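PDB 2FJK: fructose-bisphosphate aldolase from Thermus caldophilus, which belongs to the class II fructose-bisphosphate aldolases, a TIM-barrel family, and holds 1,3-dihydroxyacetonephosphate in its pocket in this structure. Local coordinates for residues Arg159-Met162 with Glu163-Ala167; His105-Phe108 with Glu109-Val112; Thr24-Met27 with Glu28-Gln31. One frame throughout, in Å; residues are numbered along the deposited sequence.

Interaction 1 (Arg159-Met162 with Glu163-Ala167); sequences RIFM and ERTGA
Thr165 folds back on Phe161 where helix 155-164 of the TIM barrel gives out, its backbone being the first to leave helical geometry. Followed from its root, the threonine side chain meets Phe161 with every atom. CB lies 3.5 Å from Phe161 O. The hydroxyl donates to the same oxygen, with OG1 and Phe161 O 2.9 Å apart. Thr165 N also donates to it, at 3.0 Å from Phe161 O, and the two donors arrive from opposite faces of the carbonyl plane, so this one oxygen takes two bonds. The methyl branch, CG2, sits over one face of the Phe161 ring, offset toward the rim and 4.0 Å from CE1. That ring packs inward against helix 108-124 and strand 128-133.

On the outer side Glu163 runs alongside Arg159, both pointing the same way. Their charged atoms do not meet; instead Glu163 OE1 lies 3.5 Å from the aliphatic CG of Arg159. Arg164 carries its guanidinium off to a salt bridge with Glu109. Met162, a selenomethionine bent at chi2 and chi3, brings SE to 3.7 Å from Ala167 CB.

Interaction 2 (His105-Phe108 with Glu109-Val112); sequences HEDF and ETNV
Asp107 and Thr110 lean across each other at an angle at the start of helix 108-124, where Asp107 is the N-cap residue. Its carboxylate is swung between its own backbone N and carbonyl carbon (chi1 44°), which turns OD1 toward the first turn of the helix. OD1 accepts there from Thr110 N at 3.0 Å, met nearly end-on to the C-O bond, and from the Thr110 hydroxyl. The second bond is short, 2.5 Å from OG1 to OD1, and uses the syn lone pair of the aspartate oxygen. The other branch of Thr110 faces Glu106: its CG2 lies 3.8 Å from Glu106 CD, with the glutamate bent over the methyl group at chi2.

Phe108 and Val112, one turn apart, meet on another side of the helix. Val112 CG2 stands over one face of the Phe108 ring, 3.9 Å from its centroid and 20° off the ring normal, a CH-pi contact displaced toward CE2. Val112 N also donates to Phe108 O, 2.9 Å away. Both side chains touch helix 155-164, Phe108 on Glu157 and Val112 on Phe161.

With one carboxylate oxygen taking two donors at the N-terminal end of a helix, the partial positive charge there would be expected to stabilise the anionic form of Asp107, and the two bonds to OD1 would restrain the rotation of both the Asp107 and the Thr110 side chains.

Interaction 3 (Thr24-Met27 with Glu28-Gln31); sequences TNNM and EFTQ
Asn26 reaches over the first turn of helix 27-38 to accept a hydrogen bond from Phe29. This bond, from Phe29 N to Asn26 OD1, is 3.1 Å long and nearly straight at 170°. The amide gets there because CG is set opposite the hydrogen on CA (chi1 66°). Further along, Gln31 N donates to Met27 O at 2.9 Å, and the amide oxygen of the same glutamine accepts from Arg285, whereas the bond from Thr30 N to Asn26 O is weak. Asn26 is thus the N-cap of the helix that follows strand 19-23 of the TIM barrel, a strand whose last residue, Asn23, lines the 1,3-dihydroxyacetonephosphate pocket.

One water adds a bridge: it accepts from Met27 N and donates to Glu28 OE1, the latter at 2.7 Å. The other carboxylate oxygen, OE2, is taken by Tyr55 OH and Asn26 ND2 of the second subunit. Asn26 ND2 bonds in return to Glu28 OE2 of that subunit, so the cap is built into the subunit interface.

Among the van der Waals contacts, Asn26 OD1 also lies at the edge of the Phe29 ring, 3.2 Å from CD1, with amide and ring planes 52° apart. The Phe29 ring itself meets Phe260. Met27, a selenomethionine, lays CG 3.8 Å from Gln31 CD.

Interactions 1 and 2 touch one another, one closing helix 155-164 and the other opening helix 108-124; they meet through a salt bridge and the Phe161 ring. Both are partly buried, with charged side chains exposed and Phe161 buried. Interaction 3 is a buried contact on the opposite side of the chain's centre, its centre about 33 Å from that of interaction 1. Interactions 2 and 3 both cap helix starts, but aspartate does so near the surface and asparagine at a subunit interface; interaction 1 instead closes a C-terminal end with a threonine hydroxyl.

Interaction 1 (Arg159-Met162 with Glu163-Ala167)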
ATOM      1  N   ARG A 159      -1.076 -39.954  -3.337  1.00 41.19           N
ATOM      2  CA  ARG A 159      -2.476 -39.795  -2.953  1.00 40.73           C
ATOM      3  C   ARG A 159      -2.609 -39.689  -1.442  1.00 39.01           C
ATOM      4  O   ARG A 159      -3.295 -38.805  -0.924  1.00 39.65           O
ATOM      5  CB  ARG A 159      -3.310 -40.982  -3.435  1.00 43.90           C
ATOM      6  CG  ARG A 159      -4.770 -40.909  -2.998  1.00 47.84           C
ATOM      7  CD  ARG A 159      -5.471 -42.247  -3.146  1.00 52.13           C
ATOM      8  NE  ARG A 159      -5.435 -42.747  -4.517  1.00 55.24           N
ATOM      9  CZ  ARG A 159      -6.062 -43.847  -4.926  1.00 57.86           C
ATOM     10  NH1 ARG A 159      -6.776 -44.567  -4.069  1.00 57.95           N
ATOM     11  NH2 ARG A 159      -5.974 -44.228  -6.193  1.00 59.25           N
ATOM     12  N   ILE A 160      -1.951 -40.607  -0.744  1.00 37.16           N
ATOM     13  CA  ILE A 160      -1.990 -40.645   0.711  1.00 35.50           C
ATOM     14  C   ILE A 160      -1.400 -39.386   1.338  1.00 34.89           C
ATOM     15  O   ILE A 160      -1.953 -38.847   2.294  1.00 32.57           O
ATOM     16  CB  ILE A 160      -1.236 -41.874   1.252  1.00 33.98           C
ATOM     17  CG1 ILE A 160      -1.891 -43.155   0.726  1.00 34.22           C
ATOM     18  CG2 ILE A 160      -1.262 -41.862   2.772  1.00 34.06           C
ATOM     19  CD1 ILE A 160      -1.149 -44.421   1.079  1.00 33.05           C
ATOM     20  N   PHE A 161      -0.270 -38.930   0.802  1.00 34.75           N
ATOM     21  CA  PHE A 161       0.384 -37.728   1.308  1.00 34.49           C
ATOM     22  C   PHE A 161      -0.587 -36.559   1.162  1.00 34.18           C
ATOM     23  O   PHE A 161      -0.818 -35.812   2.107  1.00 33.34           O
ATOM     24  CB  PHE A 161       1.663 -37.452   0.506  1.00 33.64           C
ATOM     25  CG  PHE A 161       2.429 -36.244   0.968  1.00 33.06           C
ATOM     26  CD1 PHE A 161       2.995 -36.204   2.236  1.00 32.82           C
ATOM     27  CD2 PHE A 161       2.611 -35.155   0.120  1.00 34.15           C
ATOM     28  CE1 PHE A 161       3.732 -35.103   2.656  1.00 33.59           C
ATOM     29  CE2 PHE A 161       3.350 -34.041   0.526  1.00 34.94           C
ATOM     30  CZ  PHE A 161       3.912 -34.016   1.797  1.00 35.93           C
HETATM   31  N   MSE A 162      -1.154 -36.423  -0.032  1.00 35.45           N
HETATM   32  CA  MSE A 162      -2.105 -35.358  -0.331  1.00 37.08           C
HETATM   33  C   MSE A 162      -3.379 -35.416   0.516  1.00 39.30           C
HETATM   34  O   MSE A 162      -3.953 -34.382   0.848  1.00 39.08           O
HETATM   35  CB  MSE A 162      -2.463 -35.390  -1.819  1.00 36.35           C
HETATM   36  CG  MSE A 162      -1.344 -34.888  -2.715  1.00 36.60           C
HETATM   37 SE   MSE A 162      -0.853 -33.064  -2.271  1.00 38.49          SE
HETATM   38  CE  MSE A 162      -2.013 -32.153  -3.529  1.00 33.41           C
ATOM     39  N   GLU A 163      -3.828 -36.616   0.868  1.00 41.29           N
ATOM     40  CA  GLU A 163      -5.026 -36.737   1.686  1.00 42.56           C
ATOM     41  C   GLU A 163      -4.754 -36.438   3.165  1.00 42.34           C
ATOM     42  O   GLU A 163      -5.530 -35.730   3.807  1.00 41.92           O
ATOM     43  CB  GLU A 163      -5.644 -38.131   1.516  1.00 43.70           C
ATOM     44  CG  GLU A 163      -6.349 -38.314   0.173  1.00 47.08           C
ATOM     45  CD  GLU A 163      -6.830 -39.740  -0.075  1.00 48.94           C
ATOM     46  OE1 GLU A 163      -7.559 -39.956  -1.068  1.00 49.58           O
ATOM     47  OE2 GLU A 163      -6.474 -40.644   0.713  1.00 49.47           O
ATOM     48  N   ARG A 164      -3.651 -36.957   3.701  1.00 42.33           N
ATOM     49  CA  ARG A 164      -3.317 -36.730   5.109  1.00 41.91           C
ATOM     50  C   ARG A 164      -2.968 -35.263   5.367  1.00 40.16           C
ATOM     51  O   ARG A 164      -3.162 -34.756   6.472  1.00 39.24           O
ATOM     52  CB  ARG A 164      -2.162 -37.636   5.538  1.00 44.48           C
ATOM     53  CG  ARG A 164      -2.303 -39.078   5.085  1.00 47.95           C
ATOM     54  CD  ARG A 164      -1.601 -40.028   6.039  1.00 49.29           C
ATOM     55  NE  ARG A 164      -1.349 -39.412   7.339  1.00 50.68           N
ATOM     56  CZ  ARG A 164      -0.361 -39.767   8.154  1.00 51.33           C
ATOM     57  NH1 ARG A 164       0.470 -40.736   7.804  1.00 53.15           N
ATOM     58  NH2 ARG A 164      -0.210 -39.150   9.317  1.00 52.92           N
ATOM     59  N   THR A 165      -2.426 -34.592   4.356  1.00 38.17           N
ATOM     60  CA  THR A 165      -2.106 -33.172   4.475  1.00 37.47           C
ATOM     61  C   THR A 165      -3.214 -32.480   3.685  1.00 38.49           C
ATOM     62  O   THR A 165      -3.868 -33.109   2.859  1.00 40.76           O
ATOM     63  CB  THR A 165      -0.749 -32.816   3.825  1.00 35.45           C
ATOM     64  OG1 THR A 165      -0.849 -32.944   2.400  1.00 31.19           O
ATOM     65  CG2 THR A 165       0.346 -33.729   4.333  1.00 33.18           C
ATOM     66  N   GLY A 166      -3.443 -31.200   3.930  1.00 38.54           N
ATOM     67  CA  GLY A 166      -4.484 -30.526   3.171  1.00 36.17           C
ATOM     68  C   GLY A 166      -3.900 -29.784   1.980  1.00 35.13           C
ATOM     69  O   GLY A 166      -4.538 -28.886   1.431  1.00 33.86           O
ATOM     70  N   ALA A 167      -2.691 -30.162   1.571  1.00 32.54           N
ATOM     71  CA  ALA A 167      -2.032 -29.489   0.456  1.00 32.12           C
ATOM     72  C   ALA A 167      -2.932 -29.342  -0.775  1.00 31.77           C
ATOM     73  O   ALA A 167      -3.812 -30.165  -1.026  1.00 30.06           O
ATOM     74  CB  ALA A 167      -0.740 -30.212   0.090  1.00 30.93           C
TER

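Interaction 2 (His105-Phe108 with Glu109-Val112)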
ATOM      1  N   HIS A 105      13.021 -34.537   2.056  1.00 29.56           N
ATOM      2  CA  HIS A 105      14.168 -35.301   2.543  1.00 32.67           C
ATOM      3  C   HIS A 105      13.867 -36.068   3.830  1.00 33.07           C
ATOM      4  O   HIS A 105      14.608 -36.970   4.199  1.00 34.50           O
ATOM      5  CB  HIS A 105      15.354 -34.366   2.782  1.00 33.76           C
ATOM      6  CG  HIS A 105      15.021 -33.181   3.636  1.00 36.39           C
ATOM      7  ND1 HIS A 105      14.260 -32.123   3.179  1.00 37.01           N
ATOM      8  CD2 HIS A 105      15.324 -32.897   4.925  1.00 35.91           C
ATOM      9  CE1 HIS A 105      14.109 -31.241   4.152  1.00 36.44           C
ATOM     10  NE2 HIS A 105      14.744 -31.685   5.222  1.00 36.59           N
ATOM     11  N   GLU A 106      12.789 -35.702   4.516  1.00 34.38           N
ATOM     12  CA  GLU A 106      12.405 -36.364   5.765  1.00 34.68           C
ATOM     13  C   GLU A 106      11.549 -37.596   5.492  1.00 36.20           C
ATOM     14  O   GLU A 106      10.985 -37.745   4.402  1.00 35.71           O
ATOM     15  CB  GLU A 106      11.619 -35.394   6.653  1.00 34.97           C
ATOM     16  CG  GLU A 106      12.407 -34.168   7.073  1.00 34.30           C
ATOM     17  CD  GLU A 106      13.021 -34.330   8.439  1.00 32.87           C
ATOM     18  OE1 GLU A 106      13.302 -35.478   8.831  1.00 35.11           O
ATOM     19  OE2 GLU A 106      13.230 -33.308   9.119  1.00 34.02           O
ATOM     20  N   ASP A 107      11.447 -38.482   6.480  1.00 36.58           N
ATOM     21  CA  ASP A 107      10.631 -39.677   6.306  1.00 36.83           C
ATOM     22  C   ASP A 107       9.193 -39.229   6.076  1.00 36.99           C
ATOM     23  O   ASP A 107       8.834 -38.084   6.373  1.00 36.95           O
ATOM     24  CB  ASP A 107      10.724 -40.597   7.530  1.00 37.18           C
ATOM     25  CG  ASP A 107      10.637 -39.841   8.836  1.00 38.40           C
ATOM     26  OD1 ASP A 107       9.783 -38.945   8.928  1.00 38.61           O
ATOM     27  OD2 ASP A 107      11.415 -40.149   9.772  1.00 39.80           O
ATOM     28  N   PHE A 108       8.377 -40.132   5.546  1.00 35.90           N
ATOM     29  CA  PHE A 108       6.984 -39.828   5.243  1.00 35.90           C
ATOM     30  C   PHE A 108       6.172 -39.192   6.370  1.00 34.48           C
ATOM     31  O   PHE A 108       5.491 -38.193   6.156  1.00 35.26           O
ATOM     32  CB  PHE A 108       6.259 -41.090   4.774  1.00 35.88           C
ATOM     33  CG  PHE A 108       4.956 -40.814   4.075  1.00 35.52           C
ATOM     34  CD1 PHE A 108       4.943 -40.272   2.794  1.00 33.76           C
ATOM     35  CD2 PHE A 108       3.744 -41.101   4.694  1.00 34.72           C
ATOM     36  CE1 PHE A 108       3.746 -40.022   2.137  1.00 34.85           C
ATOM     37  CE2 PHE A 108       2.535 -40.854   4.046  1.00 35.03           C
ATOM     38  CZ  PHE A 108       2.536 -40.315   2.764  1.00 35.22           C
ATOM     39  N   GLU A 109       6.226 -39.771   7.563  1.00 33.95           N
ATOM     40  CA  GLU A 109       5.456 -39.236   8.685  1.00 31.92           C
ATOM     41  C   GLU A 109       5.858 -37.821   9.077  1.00 29.72           C
ATOM     42  O   GLU A 109       5.000 -36.997   9.396  1.00 28.34           O
ATOM     43  CB  GLU A 109       5.564 -40.157   9.908  1.00 33.19           C
ATOM     44  CG  GLU A 109       4.814 -41.486   9.779  1.00 35.05           C
ATOM     45  CD  GLU A 109       3.333 -41.300   9.504  1.00 35.19           C
ATOM     46  OE1 GLU A 109       2.683 -40.529  10.242  1.00 36.50           O
ATOM     47  OE2 GLU A 109       2.819 -41.928   8.554  1.00 34.42           O
ATOM     48  N   THR A 110       7.155 -37.535   9.064  1.00 27.80           N
ATOM     49  CA  THR A 110       7.621 -36.196   9.415  1.00 27.44           C
ATOM     50  C   THR A 110       7.240 -35.191   8.327  1.00 27.11           C
ATOM     51  O   THR A 110       6.924 -34.043   8.621  1.00 28.83           O
ATOM     52  CB  THR A 110       9.146 -36.172   9.621  1.00 27.67           C
ATOM     53  OG1 THR A 110       9.494 -37.115  10.645  1.00 28.28           O
ATOM     54  CG2 THR A 110       9.617 -34.775  10.056  1.00 25.80           C
ATOM     55  N   ASN A 111       7.267 -35.634   7.072  1.00 26.58           N
ATOM     56  CA  ASN A 111       6.921 -34.778   5.944  1.00 27.68           C
ATOM     57  C   ASN A 111       5.459 -34.406   6.121  1.00 28.15           C
ATOM     58  O   ASN A 111       5.107 -33.226   6.150  1.00 27.27           O
ATOM     59  CB  ASN A 111       7.102 -35.531   4.623  1.00 26.37           C
ATOM     60  CG  ASN A 111       7.038 -34.617   3.410  1.00 25.47           C
ATOM     61  OD1 ASN A 111       6.501 -33.513   3.474  1.00 26.77           O
ATOM     62  ND2 ASN A 111       7.577 -35.087   2.286  1.00 25.19           N
ATOM     63  N   VAL A 112       4.620 -35.436   6.249  1.00 29.22           N
ATOM     64  CA  VAL A 112       3.186 -35.265   6.446  1.00 29.82           C
ATOM     65  C   VAL A 112       2.923 -34.354   7.634  1.00 30.75           C
ATOM     66  O   VAL A 112       2.109 -33.435   7.549  1.00 30.45           O
ATOM     67  CB  VAL A 112       2.488 -36.613   6.712  1.00 30.44           C
ATOM     68  CG1 VAL A 112       1.067 -36.374   7.206  1.00 31.27           C
ATOM     69  CG2 VAL A 112       2.472 -37.450   5.443  1.00 29.92           C
TER

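Interaction 3 (Thr24-Met27 with Glu28-Gln31)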
ATOM      1  N   THR A  24      12.228 -14.509  -8.848  1.00 17.22           N
ATOM      2  CA  THR A  24      12.608 -13.104  -8.925  1.00 17.73           C
ATOM      3  C   THR A  24      13.414 -12.765  -7.696  1.00 15.71           C
ATOM      4  O   THR A  24      13.179 -13.326  -6.633  1.00 17.93           O
ATOM      5  CB  THR A  24      11.407 -12.161  -8.874  1.00 17.13           C
ATOM      6  OG1 THR A  24      10.362 -12.655  -9.712  1.00 26.02           O
ATOM      7  CG2 THR A  24      11.830 -10.773  -9.320  1.00 12.63           C
ATOM      8  N   ASN A  25      14.324 -11.814  -7.838  1.00 15.15           N
ATOM      9  CA  ASN A  25      15.148 -11.379  -6.725  1.00 17.38           C
ATOM     10  C   ASN A  25      15.227  -9.852  -6.615  1.00 16.81           C
ATOM     11  O   ASN A  25      15.730  -9.325  -5.629  1.00 14.03           O
ATOM     12  CB  ASN A  25      16.538 -12.008  -6.842  1.00 20.81           C
ATOM     13  CG  ASN A  25      16.557 -13.443  -6.332  1.00 23.51           C
ATOM     14  OD1 ASN A  25      16.687 -13.674  -5.134  1.00 26.48           O
ATOM     15  ND2 ASN A  25      16.397 -14.407  -7.236  1.00 22.50           N
ATOM     16  N   ASN A  26      14.717  -9.140  -7.617  1.00 15.45           N
ATOM     17  CA  ASN A  26      14.732  -7.684  -7.560  1.00 16.64           C
ATOM     18  C   ASN A  26      13.678  -7.051  -8.467  1.00 17.29           C
ATOM     19  O   ASN A  26      12.735  -7.723  -8.919  1.00 12.57           O
ATOM     20  CB  ASN A  26      16.135  -7.136  -7.890  1.00 16.25           C
ATOM     21  CG  ASN A  26      16.560  -7.402  -9.325  1.00 15.96           C
ATOM     22  OD1 ASN A  26      15.792  -7.916 -10.130  1.00 21.19           O
ATOM     23  ND2 ASN A  26      17.789  -7.041  -9.648  1.00 16.35           N
HETATM   24  N   MSE A  27      13.830  -5.753  -8.712  1.00 15.74           N
HETATM   25  CA  MSE A  27      12.888  -5.026  -9.553  1.00 17.15           C
HETATM   26  C   MSE A  27      12.927  -5.489 -11.014  1.00 14.44           C
HETATM   27  O   MSE A  27      11.912  -5.893 -11.566  1.00 13.52           O
HETATM   28  CB  MSE A  27      13.174  -3.525  -9.511  1.00 17.01           C
HETATM   29  CG  MSE A  27      12.083  -2.678 -10.172  1.00 19.80           C
HETATM   30 SE   MSE A  27      12.617  -0.817 -10.279  1.00 24.75          SE
HETATM   31  CE  MSE A  27      12.877  -0.499  -8.389  1.00 30.58           C
ATOM     32  N   GLU A  28      14.102  -5.440 -11.628  1.00 14.21           N
ATOM     33  CA  GLU A  28      14.243  -5.836 -13.034  1.00 14.85           C
ATOM     34  C   GLU A  28      13.627  -7.185 -13.398  1.00 14.59           C
ATOM     35  O   GLU A  28      12.980  -7.316 -14.446  1.00 12.09           O
ATOM     36  CB  GLU A  28      15.718  -5.813 -13.448  1.00 17.10           C
ATOM     37  CG  GLU A  28      16.271  -4.395 -13.687  1.00 20.28           C
ATOM     38  CD  GLU A  28      16.829  -3.731 -12.432  1.00 22.36           C
ATOM     39  OE1 GLU A  28      16.505  -4.185 -11.312  1.00 22.12           O
ATOM     40  OE2 GLU A  28      17.590  -2.747 -12.570  1.00 22.52           O
ATOM     41  N   PHE A  29      13.827  -8.193 -12.550  1.00 13.47           N
ATOM     42  CA  PHE A  29      13.258  -9.507 -12.836  1.00 13.66           C
ATOM     43  C   PHE A  29      11.746  -9.484 -12.690  1.00 14.12           C
ATOM     44  O   PHE A  29      11.038 -10.123 -13.470  1.00 12.04           O
ATOM     45  CB  PHE A  29      13.818 -10.582 -11.908  1.00 12.55           C
ATOM     46  CG  PHE A  29      15.168 -11.113 -12.314  1.00 15.36           C
ATOM     47  CD1 PHE A  29      16.314 -10.347 -12.155  1.00 16.69           C
ATOM     48  CD2 PHE A  29      15.291 -12.392 -12.839  1.00 18.47           C
ATOM     49  CE1 PHE A  29      17.557 -10.844 -12.508  1.00 15.96           C
ATOM     50  CE2 PHE A  29      16.533 -12.899 -13.197  1.00 17.32           C
ATOM     51  CZ  PHE A  29      17.666 -12.124 -13.031  1.00 19.00           C
ATOM     52  N   THR A  30      11.244  -8.744 -11.703  1.00 13.42           N
ATOM     53  CA  THR A  30       9.806  -8.703 -11.494  1.00 16.49           C
ATOM     54  C   THR A  30       9.089  -8.017 -12.646  1.00 17.67           C
ATOM     55  O   THR A  30       8.011  -8.443 -13.056  1.00 19.14           O
ATOM     56  CB  THR A  30       9.422  -7.984 -10.201  1.00 16.28           C
ATOM     57  OG1 THR A  30      10.164  -8.529  -9.106  1.00 15.13           O
ATOM     58  CG2 THR A  30       7.939  -8.186  -9.934  1.00 14.19           C
ATOM     59  N   GLN A  31       9.690  -6.952 -13.164  1.00 18.80           N
ATOM     60  CA  GLN A  31       9.105  -6.217 -14.280  1.00 20.38           C
ATOM     61  C   GLN A  31       9.063  -7.086 -15.531  1.00 19.72           C
ATOM     62  O   GLN A  31       8.034  -7.160 -16.222  1.00 16.89           O
ATOM     63  CB  GLN A  31       9.929  -4.970 -14.581  1.00 19.40           C
ATOM     64  CG  GLN A  31      10.037  -4.008 -13.417  1.00 21.69           C
ATOM     65  CD  GLN A  31      10.891  -2.807 -13.763  1.00 23.10           C
ATOM     66  OE1 GLN A  31      12.054  -2.945 -14.139  1.00 22.09           O
ATOM     67  NE2 GLN A  31      10.316  -1.622 -13.644  1.00 25.45           N
TER
HETATM   68  O   HOH W   1      16.422  -3.900  -8.677  1.00 19.85           O